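Local coordinates for protein thiosulfate sulfurtransferase YnjE (Escherichia coli, PDB 2WLR) that catalyses the transfer of sulfur from thiosulfate to cyanide, giving thiocyanate and sulfite, as a periplasmic monomer with rhodanese domains, at residues H132-G137 / A142-D147; T204-Y209 / Q221-A226; A47-S52 / H71-D76; D13-Q16 / K21-D24. All blocks are in the same frame, centred on the assembly; numbering follows the deposited sequence.

Interaction 1 of 4, residues H132-G137 / A142-D147; sequences HDLQQG and AKPAGD
In the helical turn that carries L134, the residue whose side chain meets P144, Q136 N binds H132 O at 3.0 Å as the last regular helical bond. G137 N then turns back to L134 O at 3.1 Å, and this bond, with the positive phi of G137, is part of the Schellman motif that ends helix 128-135. The chain then loops round before running into strand 148-154, and the two limbs of this connection touch over a small area through apolar groups. With CG anti to the backbone N of L134 (chi1 179°), the leucine reaches toward the proline, its CD1 methyl coming end-on to the ring, 3.7 Å from P144 CD. The aliphatic start of K143 brushes the same methyl at the exposed margin, CG standing 4.2 Å from L134 CD1. Farther on, L134 rests on I207 and W148, and P144 on T205, so both residues also lean on the central sheet of this rhodanese-like domain. Polar groups of the two limbs find partners outside the contact, among them D147 with R201 and A142 O with R232. The chemistry across the link is purely van der Waals, implying that fit rather than polar pairing joins its two limbs.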
loop_
_atom_site.group_PDB
_atom_site.type_symbol
_atom_site.label_atom_id
_atom_site.label_comp_id
_atom_site.label_asym_id
_atom_site.label_seq_id
_atom_site.Cartn_x
_atom_site.Cartn_y
_atom_site.Cartn_z
ATOM N N HIS A 132 -4.446 4.347 -17.736
ATOM C CA HIS A 132 -4.396 4.480 -19.184
ATOM C C HIS A 132 -5.752 4.979 -19.706
ATOM O O HIS A 132 -5.805 5.936 -20.492
ATOM C CB HIS A 132 -3.979 3.168 -19.815
ATOM C CG HIS A 132 -3.944 3.219 -21.300
ATOM N ND1 HIS A 132 -3.055 4.003 -22.001
ATOM C CD2 HIS A 132 -4.708 2.590 -22.219
ATOM C CE1 HIS A 132 -3.268 3.846 -23.296
ATOM N NE2 HIS A 132 -4.275 3.007 -23.456
ATOM N N ASP A 133 -6.831 4.355 -19.279
ATOM C CA ASP A 133 -8.170 4.786 -19.714
ATOM C C ASP A 133 -8.427 6.246 -19.355
ATOM O O ASP A 133 -8.962 6.998 -20.189
ATOM C CB ASP A 133 -9.283 3.904 -19.117
ATOM C CG ASP A 133 -9.285 2.483 -19.659
ATOM O OD1 ASP A 133 -8.686 2.226 -20.712
ATOM O OD2 ASP A 133 -9.886 1.609 -18.996
ATOM N N LEU A 134 -8.063 6.671 -18.148
ATOM C CA LEU A 134 -8.198 8.074 -17.748
ATOM C C LEU A 134 -7.466 8.975 -18.729
ATOM O O LEU A 134 -8.024 9.939 -19.236
ATOM C CB LEU A 134 -7.642 8.289 -16.350
ATOM C CG LEU A 134 -7.684 9.716 -15.802
ATOM C CD1 LEU A 134 -9.091 10.115 -15.508
ATOM C CD2 LEU A 134 -6.781 9.852 -14.578
ATOM N N GLN A 135 -6.210 8.643 -19.016
ATOM C CA GLN A 135 -5.385 9.447 -19.920
ATOM C C GLN A 135 -5.951 9.533 -21.321
ATOM O O GLN A 135 -5.701 10.507 -22.060
ATOM C CB GLN A 135 -3.980 8.860 -20.011
ATOM C CG GLN A 135 -3.185 8.948 -18.750
ATOM C CD GLN A 135 -1.856 8.176 -18.805
ATOM O OE1 GLN A 135 -1.647 7.291 -19.640
ATOM N NE2 GLN A 135 -0.959 8.507 -17.891
ATOM N N GLN A 136 -6.709 8.518 -21.709
ATOM C CA GLN A 136 -7.234 8.410 -23.061
ATOM C C GLN A 136 -8.600 9.082 -23.191
ATOM O O GLN A 136 -9.206 9.070 -24.264
ATOM C CB GLN A 136 -7.278 6.944 -23.486
ATOM C CG GLN A 136 -5.904 6.372 -23.785
ATOM C CD GLN A 136 -5.253 7.069 -24.963
ATOM O OE1 GLN A 136 -4.273 7.803 -24.809
ATOM N NE2 GLN A 136 -5.819 6.876 -26.140
ATOM N N GLY A 137 -9.060 9.692 -22.103
ATOM C CA GLY A 137 -10.322 10.421 -22.061
ATOM C C GLY A 137 -11.554 9.553 -21.903
ATOM O O GLY A 137 -12.661 9.999 -22.179
ATOM N N ALA A 142 -14.619 6.200 -10.254
ATOM C CA ALA A 142 -13.947 7.099 -9.299
ATOM C C ALA A 142 -13.016 8.057 -10.023
ATOM O O ALA A 142 -11.863 8.270 -9.655
ATOM C CB ALA A 142 -13.202 6.277 -8.254
ATOM N N LYS A 143 -13.540 8.681 -11.068
ATOM C CA LYS A 143 -12.810 9.665 -11.853
ATOM C C LYS A 143 -12.450 10.882 -10.990
ATOM O O LYS A 143 -13.228 11.287 -10.122
ATOM C CB LYS A 143 -13.674 10.114 -13.048
ATOM C CG LYS A 143 -12.958 10.990 -14.049
ATOM C CD LYS A 143 -13.903 11.673 -15.016
ATOM C CE LYS A 143 -13.098 12.382 -16.119
ATOM N NZ LYS A 143 -13.942 12.917 -17.224
ATOM N N PRO A 144 -11.259 11.457 -11.213
ATOM C CA PRO A 144 -10.998 12.733 -10.554
ATOM C C PRO A 144 -12.122 13.764 -10.766
ATOM O O PRO A 144 -12.652 13.841 -11.866
ATOM C CB PRO A 144 -9.713 13.213 -11.224
ATOM C CG PRO A 144 -9.039 12.021 -11.711
ATOM C CD PRO A 144 -10.148 11.045 -12.082
ATOM N N ALA A 145 -12.452 14.506 -9.717
ATOM C CA ALA A 145 -13.508 15.528 -9.742
ATOM C C ALA A 145 -13.221 16.589 -10.792
ATOM O O ALA A 145 -14.155 17.099 -11.429
ATOM C CB ALA A 145 -13.644 16.187 -8.387
ATOM N N GLY A 146 -11.948 16.934 -10.979
ATOM C CA GLY A 146 -11.557 17.939 -11.954
ATOM C C GLY A 146 -10.188 17.691 -12.542
ATOM O O GLY A 146 -9.959 16.670 -13.175
ATOM N N ASP A 147 -9.268 18.634 -12.340
ATOM C CA ASP A 147 -7.918 18.524 -12.851
ATOM C C ASP A 147 -7.160 17.383 -12.158
ATOM O O ASP A 147 -7.374 17.112 -10.977
ATOM C CB ASP A 147 -7.163 19.846 -12.616
ATOM C CG ASP A 147 -7.679 20.992 -13.479
ATOM O OD1 ASP A 147 -8.270 20.736 -14.548
ATOM O OD2 ASP A 147 -7.452 22.154 -13.083
#

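Interaction 2 of 4, residues T204-Y209 / Q221-A226; sequences TTVILY and QIMLYA
Neither a ring nor an amide enters the meeting of V206 and L208 with M223; the Y225 ring belongs to the same helix but has I222 O at its edge, in plane, and its hydroxyl is hydrogen-bonded to D188. The contact is a strand-on-helix packing inside a beta-alpha-beta unit, in which strand 205-209 leads through helix 213-226 to strand 231-234, within the parallel sheet of a rhodanese-like domain. It is a compact example of the rule that the crossover helix is seated on its sheet by apolar residues. V206 and L208, two apart on the strand, both point toward the helix, and M223, modelled as selenomethionine, answers from the other side. Its CG lies anti to its carbonyl carbon (chi1 -71°), and the chain runs extended beyond, so that the selenium is carried out to the strand. The M223 chain crosses V206 at about a right angle and L208 at a slant. M194 of helix 188-197 and I200 also touch M223, while I151 of strand 148-154 packs on V206 and L208, adding further apolar neighbours. All three residues are buried, and the selenium alone reaches the strand: M223 SE lies 3.9 Å from V206 CG1, and L208 CD1 is 4.2 Å from the same atom.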
loop_
_atom_site.group_PDB
_atom_site.type_symbol
_atom_site.label_atom_id
_atom_site.label_comp_id
_atom_site.label_asym_id
_atom_site.label_seq_id
_atom_site.Cartn_x
_atom_site.Cartn_y
_atom_site.Cartn_z
ATOM N N THR A 204 -6.571 19.640 -7.105
ATOM C CA THR A 204 -6.006 18.844 -8.171
ATOM C C THR A 204 -5.801 17.425 -7.656
ATOM O O THR A 204 -5.194 17.241 -6.590
ATOM C CB THR A 204 -4.622 19.348 -8.588
ATOM O OG1 THR A 204 -4.693 20.748 -8.901
ATOM C CG2 THR A 204 -4.069 18.564 -9.792
ATOM N N THR A 205 -6.314 16.433 -8.378
ATOM C CA THR A 205 -6.042 15.032 -8.043
ATOM C C THR A 205 -4.616 14.711 -8.455
ATOM O O THR A 205 -4.211 14.979 -9.564
ATOM C CB THR A 205 -6.987 14.053 -8.742
ATOM O OG1 THR A 205 -8.326 14.324 -8.327
ATOM C CG2 THR A 205 -6.615 12.581 -8.389
ATOM N N VAL A 206 -3.853 14.103 -7.553
ATOM C CA VAL A 206 -2.470 13.723 -7.859
ATOM C C VAL A 206 -2.346 12.206 -7.768
ATOM O O VAL A 206 -2.643 11.622 -6.710
ATOM C CB VAL A 206 -1.483 14.403 -6.944
ATOM C CG1 VAL A 206 -0.080 13.955 -7.279
ATOM C CG2 VAL A 206 -1.591 15.964 -7.015
ATOM N N ILE A 207 -1.905 11.594 -8.847
ATOM C CA ILE A 207 -1.622 10.158 -8.883
ATOM C C ILE A 207 -0.101 10.005 -8.945
ATOM O O ILE A 207 0.520 10.357 -9.938
ATOM C CB ILE A 207 -2.344 9.459 -10.056
ATOM C CG1 ILE A 207 -3.852 9.752 -9.999
ATOM C CG2 ILE A 207 -2.095 7.967 -10.032
ATOM C CD1 ILE A 207 -4.387 10.184 -11.293
ATOM N N LEU A 208 0.479 9.450 -7.908
ATOM C CA LEU A 208 1.910 9.238 -7.802
ATOM C C LEU A 208 2.271 7.792 -8.049
ATOM O O LEU A 208 1.543 6.856 -7.655
ATOM C CB LEU A 208 2.408 9.666 -6.412
ATOM C CG LEU A 208 2.491 11.187 -6.220
ATOM C CD1 LEU A 208 2.128 11.612 -4.811
ATOM C CD2 LEU A 208 3.894 11.684 -6.641
ATOM N N TYR A 209 3.426 7.591 -8.659
ATOM C CA TYR A 209 3.997 6.258 -8.776
ATOM C C TYR A 209 5.474 6.338 -8.655
ATOM O O TYR A 209 6.070 7.384 -8.841
ATOM C CB TYR A 209 3.611 5.539 -10.080
ATOM C CG TYR A 209 4.335 6.047 -11.330
ATOM C CD1 TYR A 209 3.901 7.171 -12.016
ATOM C CD2 TYR A 209 5.460 5.387 -11.808
ATOM C CE1 TYR A 209 4.595 7.616 -13.153
ATOM C CE2 TYR A 209 6.123 5.833 -12.927
ATOM C CZ TYR A 209 5.691 6.930 -13.582
ATOM O OH TYR A 209 6.373 7.385 -14.707
ATOM N N GLN A 221 2.078 11.326 1.162
ATOM C CA GLN A 221 1.657 11.616 2.512
ATOM C C GLN A 221 1.933 13.089 2.843
ATOM O O GLN A 221 1.131 13.752 3.514
ATOM C CB GLN A 221 2.334 10.667 3.504
ATOM C CG GLN A 221 1.896 10.811 4.982
ATOM C CD GLN A 221 2.636 11.913 5.744
ATOM O OE1 GLN A 221 3.621 12.421 5.278
ATOM N NE2 GLN A 221 2.110 12.297 6.911
ATOM N N ILE A 222 3.067 13.611 2.355
ATOM C CA ILE A 222 3.411 15.013 2.596
ATOM C C ILE A 222 2.419 15.942 1.871
ATOM O O ILE A 222 1.973 16.942 2.422
ATOM C CB ILE A 222 4.872 15.291 2.215
ATOM C CG1 ILE A 222 5.786 14.678 3.278
ATOM C CG2 ILE A 222 5.148 16.814 2.150
ATOM C CD1 ILE A 222 7.222 14.511 2.846
HETATM N N MSE A 223 1.989 15.548 0.679
HETATM C CA MSE A 223 0.942 16.319 -0.014
HETATM C C MSE A 223 -0.376 16.313 0.719
HETATM O O MSE A 223 -1.082 17.340 0.759
HETATM C CB MSE A 223 0.736 15.809 -1.429
HETATM C CG MSE A 223 1.892 16.142 -2.331
HETATM SE SE MSE A 223 1.481 15.677 -4.169
HETATM C CE MSE A 223 3.178 16.386 -4.939
ATOM N N LEU A 224 -0.744 15.176 1.325
ATOM C CA LEU A 224 -2.000 15.091 2.087
ATOM C C LEU A 224 -1.914 16.018 3.312
ATOM O O LEU A 224 -2.848 16.741 3.622
ATOM C CB LEU A 224 -2.305 13.660 2.516
ATOM C CG LEU A 224 -2.810 12.775 1.388
ATOM C CD1 LEU A 224 -2.714 11.314 1.843
ATOM C CD2 LEU A 224 -4.239 13.086 0.968
ATOM N N TYR A 225 -0.780 15.992 4.002
ATOM C CA TYR A 225 -0.521 16.920 5.081
ATOM C C TYR A 225 -0.723 18.368 4.622
ATOM O O TYR A 225 -1.386 19.166 5.313
ATOM C CB TYR A 225 0.916 16.711 5.598
ATOM C CG TYR A 225 1.507 17.869 6.328
ATOM C CD1 TYR A 225 1.289 18.037 7.677
ATOM C CD2 TYR A 225 2.298 18.788 5.661
ATOM C CE1 TYR A 225 1.838 19.133 8.367
ATOM C CE2 TYR A 225 2.827 19.886 6.322
ATOM C CZ TYR A 225 2.605 20.042 7.678
ATOM O OH TYR A 225 3.154 21.155 8.321
ATOM N N ALA A 226 -0.136 18.723 3.483
ATOM C CA ALA A 226 -0.186 20.088 2.980
ATOM C C ALA A 226 -1.612 20.544 2.709
ATOM O O ALA A 226 -1.960 21.685 2.947
ATOM C CB ALA A 226 0.644 20.214 1.752
#

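Interaction 3 of 4, residues A47-S52 / H71-D76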
loop_
_atom_site.group_PDB
_atom_site.type_symbol
_atom_site.label_atom_id
_atom_site.label_comp_id
_atom_site.label_asym_id
_atom_site.label_seq_id
_atom_site.Cartn_x
_atom_site.Cartn_y
_atom_site.Cartn_z
ATOM N N ALA A 47 -15.252 -12.678 3.405
ATOM C CA ALA A 47 -14.157 -13.455 3.954
ATOM C C ALA A 47 -13.282 -14.125 2.892
ATOM O O ALA A 47 -12.409 -14.920 3.236
ATOM C CB ALA A 47 -14.671 -14.477 4.997
ATOM N N ALA A 48 -13.461 -13.757 1.611
ATOM C CA ALA A 48 -12.689 -14.400 0.546
ATOM C C ALA A 48 -11.220 -14.056 0.692
ATOM O O ALA A 48 -10.841 -12.976 1.129
ATOM C CB ALA A 48 -13.110 -13.924 -0.831
ATOM N N LEU A 49 -10.425 -15.024 0.272
ATOM C CA LEU A 49 -8.989 -14.845 0.090
ATOM C C LEU A 49 -8.748 -14.385 -1.351
ATOM O O LEU A 49 -9.574 -14.644 -2.236
ATOM C CB LEU A 49 -8.222 -16.166 0.373
ATOM C CG LEU A 49 -8.534 -16.811 1.731
ATOM C CD1 LEU A 49 -7.730 -18.094 1.887
ATOM C CD2 LEU A 49 -8.292 -15.841 2.898
ATOM N N ASN A 50 -7.606 -13.758 -1.594
ATOM C CA ASN A 50 -7.191 -13.373 -2.945
ATOM C C ASN A 50 -5.962 -14.207 -3.287
ATOM O O ASN A 50 -4.892 -14.093 -2.637
ATOM C CB ASN A 50 -6.840 -11.899 -2.986
ATOM C CG ASN A 50 -6.669 -11.327 -4.420
ATOM O OD1 ASN A 50 -7.186 -11.901 -5.437
ATOM N ND2 ASN A 50 -5.984 -10.240 -4.498
ATOM N N LEU A 51 -6.096 -14.983 -4.342
ATOM C CA LEU A 51 -4.962 -15.723 -4.890
ATOM C C LEU A 51 -5.034 -15.537 -6.382
ATOM O O LEU A 51 -5.690 -16.313 -7.089
ATOM C CB LEU A 51 -5.001 -17.203 -4.506
ATOM C CG LEU A 51 -3.776 -18.039 -4.896
ATOM C CD1 LEU A 51 -2.471 -17.494 -4.318
ATOM C CD2 LEU A 51 -3.951 -19.511 -4.484
ATOM N N SER A 52 -4.428 -14.471 -6.858
ATOM C CA SER A 52 -4.509 -14.126 -8.270
ATOM C C SER A 52 -3.771 -15.137 -9.122
ATOM O O SER A 52 -2.588 -15.413 -8.859
ATOM C CB SER A 52 -3.968 -12.749 -8.499
ATOM O OG SER A 52 -4.140 -12.382 -9.837
ATOM N N HIS A 71 -3.151 -18.561 5.910
ATOM C CA HIS A 71 -4.589 -18.297 5.787
ATOM C C HIS A 71 -5.463 -19.400 6.372
ATOM O O HIS A 71 -6.658 -19.421 6.142
ATOM C CB HIS A 71 -4.950 -18.040 4.322
ATOM C CG HIS A 71 -4.253 -16.853 3.742
ATOM N ND1 HIS A 71 -4.754 -15.572 3.819
ATOM C CD2 HIS A 71 -3.062 -16.747 3.117
ATOM C CE1 HIS A 71 -3.901 -14.743 3.243
ATOM N NE2 HIS A 71 -2.861 -15.427 2.823
ATOM N N ASN A 72 -4.863 -20.326 7.118
ATOM C CA ASN A 72 -5.652 -21.332 7.854
ATOM C C ASN A 72 -6.589 -22.153 6.948
ATOM O O ASN A 72 -7.747 -22.476 7.294
ATOM C CB ASN A 72 -6.438 -20.654 8.983
ATOM C CG ASN A 72 -5.555 -19.776 9.869
ATOM O OD1 ASN A 72 -4.553 -20.235 10.426
ATOM N ND2 ASN A 72 -5.931 -18.505 10.008
ATOM N N LEU A 73 -6.064 -22.555 5.801
ATOM C CA LEU A 73 -6.804 -23.430 4.919
ATOM C C LEU A 73 -6.570 -24.875 5.332
ATOM O O LEU A 73 -5.466 -25.398 5.195
ATOM C CB LEU A 73 -6.360 -23.204 3.475
ATOM C CG LEU A 73 -6.931 -21.910 2.890
ATOM C CD1 LEU A 73 -6.085 -21.428 1.732
ATOM C CD2 LEU A 73 -8.375 -22.133 2.438
ATOM N N LYS A 74 -7.607 -25.519 5.852
ATOM C CA LYS A 74 -7.426 -26.896 6.292
ATOM C C LYS A 74 -7.439 -27.830 5.088
ATOM O O LYS A 74 -8.239 -27.636 4.171
ATOM C CB LYS A 74 -8.494 -27.271 7.311
ATOM C CG LYS A 74 -8.386 -26.447 8.585
ATOM C CD LYS A 74 -9.486 -25.403 8.690
ATOM C CE LYS A 74 -10.758 -26.006 9.273
ATOM N NZ LYS A 74 -11.505 -26.910 8.323
ATOM N N THR A 75 -6.551 -28.835 5.094
ATOM C CA THR A 75 -6.371 -29.749 3.955
ATOM C C THR A 75 -7.681 -30.124 3.261
ATOM O O THR A 75 -7.792 -30.024 2.030
ATOM C CB THR A 75 -5.652 -31.062 4.400
ATOM O OG1 THR A 75 -4.348 -30.751 4.915
ATOM C CG2 THR A 75 -5.511 -32.036 3.248
ATOM N N ASP A 76 -8.673 -30.530 4.054
ATOM C CA ASP A 76 -9.893 -31.126 3.519
ATOM C C ASP A 76 -11.128 -30.248 3.624
ATOM O O ASP A 76 -12.191 -30.696 3.265
ATOM C CB ASP A 76 -10.193 -32.464 4.223
ATOM C CG ASP A 76 -9.068 -33.479 4.073
ATOM O OD1 ASP A 76 -8.305 -33.414 3.087
ATOM O OD2 ASP A 76 -8.955 -34.363 4.953
#
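L49 supplies one half of this contact by itself: its CD1 methyl meets both H71 and L73, its CD2 methyl the H71 ring. The first kind of interaction is apolar packing. L49 and L73 reach toward each other tip to tip, with L49 CD1 at 3.7 Å from L73 CD1, and L73 CG follows at 4.0 Å from the same methyl. L49 CD1 also lies 3.7 Å from H71 CB, so this one methyl touches both the foot of the histidine and the end of the leucine.

The second kind is methyl against ring. The side chains of L49 and H71 slide past each other in opposite directions, and L49 CD2 comes to the imidazole obliquely, 3.7 Å from H71 ND1. The leucine is turned with CG anti to its carbonyl carbon (chi1 -53°), which points its fork at the loop. H71 CG is likewise anti to its own carbonyl carbon (chi1 -61°), beside the backbone N, and stands 4.1 Å from L49 CD1.

Here a short strand is tied to a loop after a helix without polar bonds between the two. H71 is the first residue to leave helical angles after helix 61-70, and its ring also meets that of W67, planes at about 40°. W67 touches L49 and L73 too, so the helix joins the cluster. L49 itself belongs to strand 49-50, an edge strand of its sheet within this chain, bonded through its backbone to A22 and D24 of strand 21-24, and the loop 71-76 leads on to strand 79-82.

Interaction 4 of 4, residues D13-Q16 / K21-D24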
loop_
_atom_site.group_PDB
_atom_site.type_symbol
_atom_site.label_atom_id
_atom_site.label_comp_id
_atom_site.label_asym_id
_atom_site.label_seq_id
_atom_site.Cartn_x
_atom_site.Cartn_y
_atom_site.Cartn_z
ATOM N N ASP A 13 -23.869 -19.451 0.469
ATOM C CA ASP A 13 -24.547 -19.926 1.687
ATOM C C ASP A 13 -24.132 -21.346 2.029
ATOM O O ASP A 13 -23.942 -21.673 3.202
ATOM C CB ASP A 13 -26.068 -19.887 1.557
ATOM C CG ASP A 13 -26.759 -20.328 2.836
ATOM O OD1 ASP A 13 -26.757 -19.538 3.810
ATOM O OD2 ASP A 13 -27.279 -21.473 2.884
ATOM N N GLN A 14 -24.046 -22.207 1.024
ATOM C CA GLN A 14 -23.585 -23.572 1.227
ATOM C C GLN A 14 -22.164 -23.615 1.753
ATOM O O GLN A 14 -21.831 -24.353 2.689
ATOM C CB GLN A 14 -23.696 -24.372 -0.054
ATOM C CG GLN A 14 -25.116 -24.684 -0.436
ATOM C CD GLN A 14 -25.190 -25.403 -1.768
ATOM O OE1 GLN A 14 -24.582 -24.987 -2.752
ATOM N NE2 GLN A 14 -25.933 -26.512 -1.808
ATOM N N LEU A 15 -21.313 -22.809 1.144
ATOM C CA LEU A 15 -19.939 -22.722 1.581
ATOM C C LEU A 15 -19.831 -22.327 3.051
ATOM O O LEU A 15 -19.036 -22.903 3.804
ATOM C CB LEU A 15 -19.204 -21.721 0.684
ATOM C CG LEU A 15 -17.695 -21.608 0.910
ATOM C CD1 LEU A 15 -16.933 -22.852 0.490
ATOM C CD2 LEU A 15 -17.164 -20.395 0.145
ATOM N N GLN A 16 -20.616 -21.332 3.469
ATOM C CA GLN A 16 -20.605 -20.874 4.852
ATOM C C GLN A 16 -21.103 -21.947 5.814
ATOM O O GLN A 16 -20.542 -22.123 6.902
ATOM C CB GLN A 16 -21.445 -19.602 5.004
ATOM C CG GLN A 16 -20.771 -18.360 4.395
ATOM C CD GLN A 16 -21.732 -17.175 4.256
ATOM O OE1 GLN A 16 -22.939 -17.320 4.456
ATOM N NE2 GLN A 16 -21.194 -15.987 3.915
ATOM N N LYS A 21 -13.992 -21.827 2.604
ATOM C CA LYS A 21 -13.377 -20.551 2.284
ATOM C C LYS A 21 -13.486 -20.282 0.777
ATOM O O LYS A 21 -13.341 -21.189 -0.039
ATOM C CB LYS A 21 -11.908 -20.546 2.704
ATOM C CG LYS A 21 -11.723 -20.510 4.230
ATOM C CD LYS A 21 -10.261 -20.553 4.655
ATOM C CE LYS A 21 -10.140 -20.655 6.172
ATOM N NZ LYS A 21 -10.597 -21.991 6.661
ATOM N N ALA A 22 -13.789 -19.039 0.432
ATOM C CA ALA A 22 -13.811 -18.604 -0.969
ATOM C C ALA A 22 -12.442 -18.020 -1.355
ATOM O O ALA A 22 -11.786 -17.356 -0.556
ATOM C CB ALA A 22 -14.938 -17.580 -1.187
ATOM N N ILE A 23 -12.059 -18.258 -2.613
ATOM C CA ILE A 23 -10.791 -17.730 -3.136
ATOM C C ILE A 23 -11.063 -17.013 -4.468
ATOM O O ILE A 23 -11.552 -17.597 -5.429
ATOM C CB ILE A 23 -9.731 -18.809 -3.376
ATOM C CG1 ILE A 23 -9.454 -19.556 -2.069
ATOM C CG2 ILE A 23 -8.497 -18.159 -3.974
ATOM C CD1 ILE A 23 -8.399 -20.667 -2.187
ATOM N N ASP A 24 -10.781 -15.718 -4.452
ATOM C CA ASP A 24 -10.937 -14.803 -5.578
ATOM C C ASP A 24 -9.646 -14.877 -6.376
ATOM O O ASP A 24 -8.571 -14.545 -5.865
ATOM C CB ASP A 24 -11.164 -13.410 -4.983
ATOM C CG ASP A 24 -11.554 -12.364 -5.986
ATOM O OD1 ASP A 24 -11.136 -12.396 -7.140
ATOM O OD2 ASP A 24 -12.321 -11.436 -5.590
#
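This is a helix packed on a strand by one leucine: L15 of helix 12-17 lies against the backbone of K21 and the methyl of A22, in the N-terminal rhodanese region. The general point is that an apolar side chain may be seated on main-chain atoms as well as on other side chains. L15 has CG anti to the backbone N (chi1 -174°), which sends its fork toward the strand. The methyl CD2 does most of the touching, 3.6 Å from A22 N and 3.7 Å from K21 C, and it meets A22 CB at 3.8 Å. The other methyl keeps to the preceding residue, L15 CD1 standing 3.8 Å from K21 N. Both branches thus come from one side, CD2 over the K21-A22 peptide and CD1 against K21 N. Replacing L15 by an alanine would remove both branches and would probably leave A22 CB and this peptide without the cover this leucine gives, opening a gap between helix and strand.

K21 takes part through its backbone, since its side chain points away from the helix, and its NZ is hydrogen-bonded to N72 O. Strand 21-24 lies within a parallel sheet, between strands 49-50 and 79-82, and K21 and I23 share backbone bonds with the latter. L15 reaches that next strand as well, touching A80, so helix 12-17 leans across two neighbouring strands.

The four contacts fall into two pairs in separate regions of the chain. Interactions 1 and 2 belong to one rhodanese-like domain and meet at its sheet: D147 O lies 2.9 Å from T205 N, a probable hydrogen bond. Interactions 3 and 4 sit on neighbouring strands of another sheet, joined by probable backbone bonds between 47-52 and 21-24. Between the pairs the nearest atoms are about 18 to 22 Å apart. All four are apolar, but differ with place: 204-209/221-226 is wholly buried side-chain packing, 132-137/142-147 closes a loop with an exposed lysine beside it, 47-52/71-76 is only partly buried and adds an imidazole, and 13-16/21-24 rests on peptide atoms.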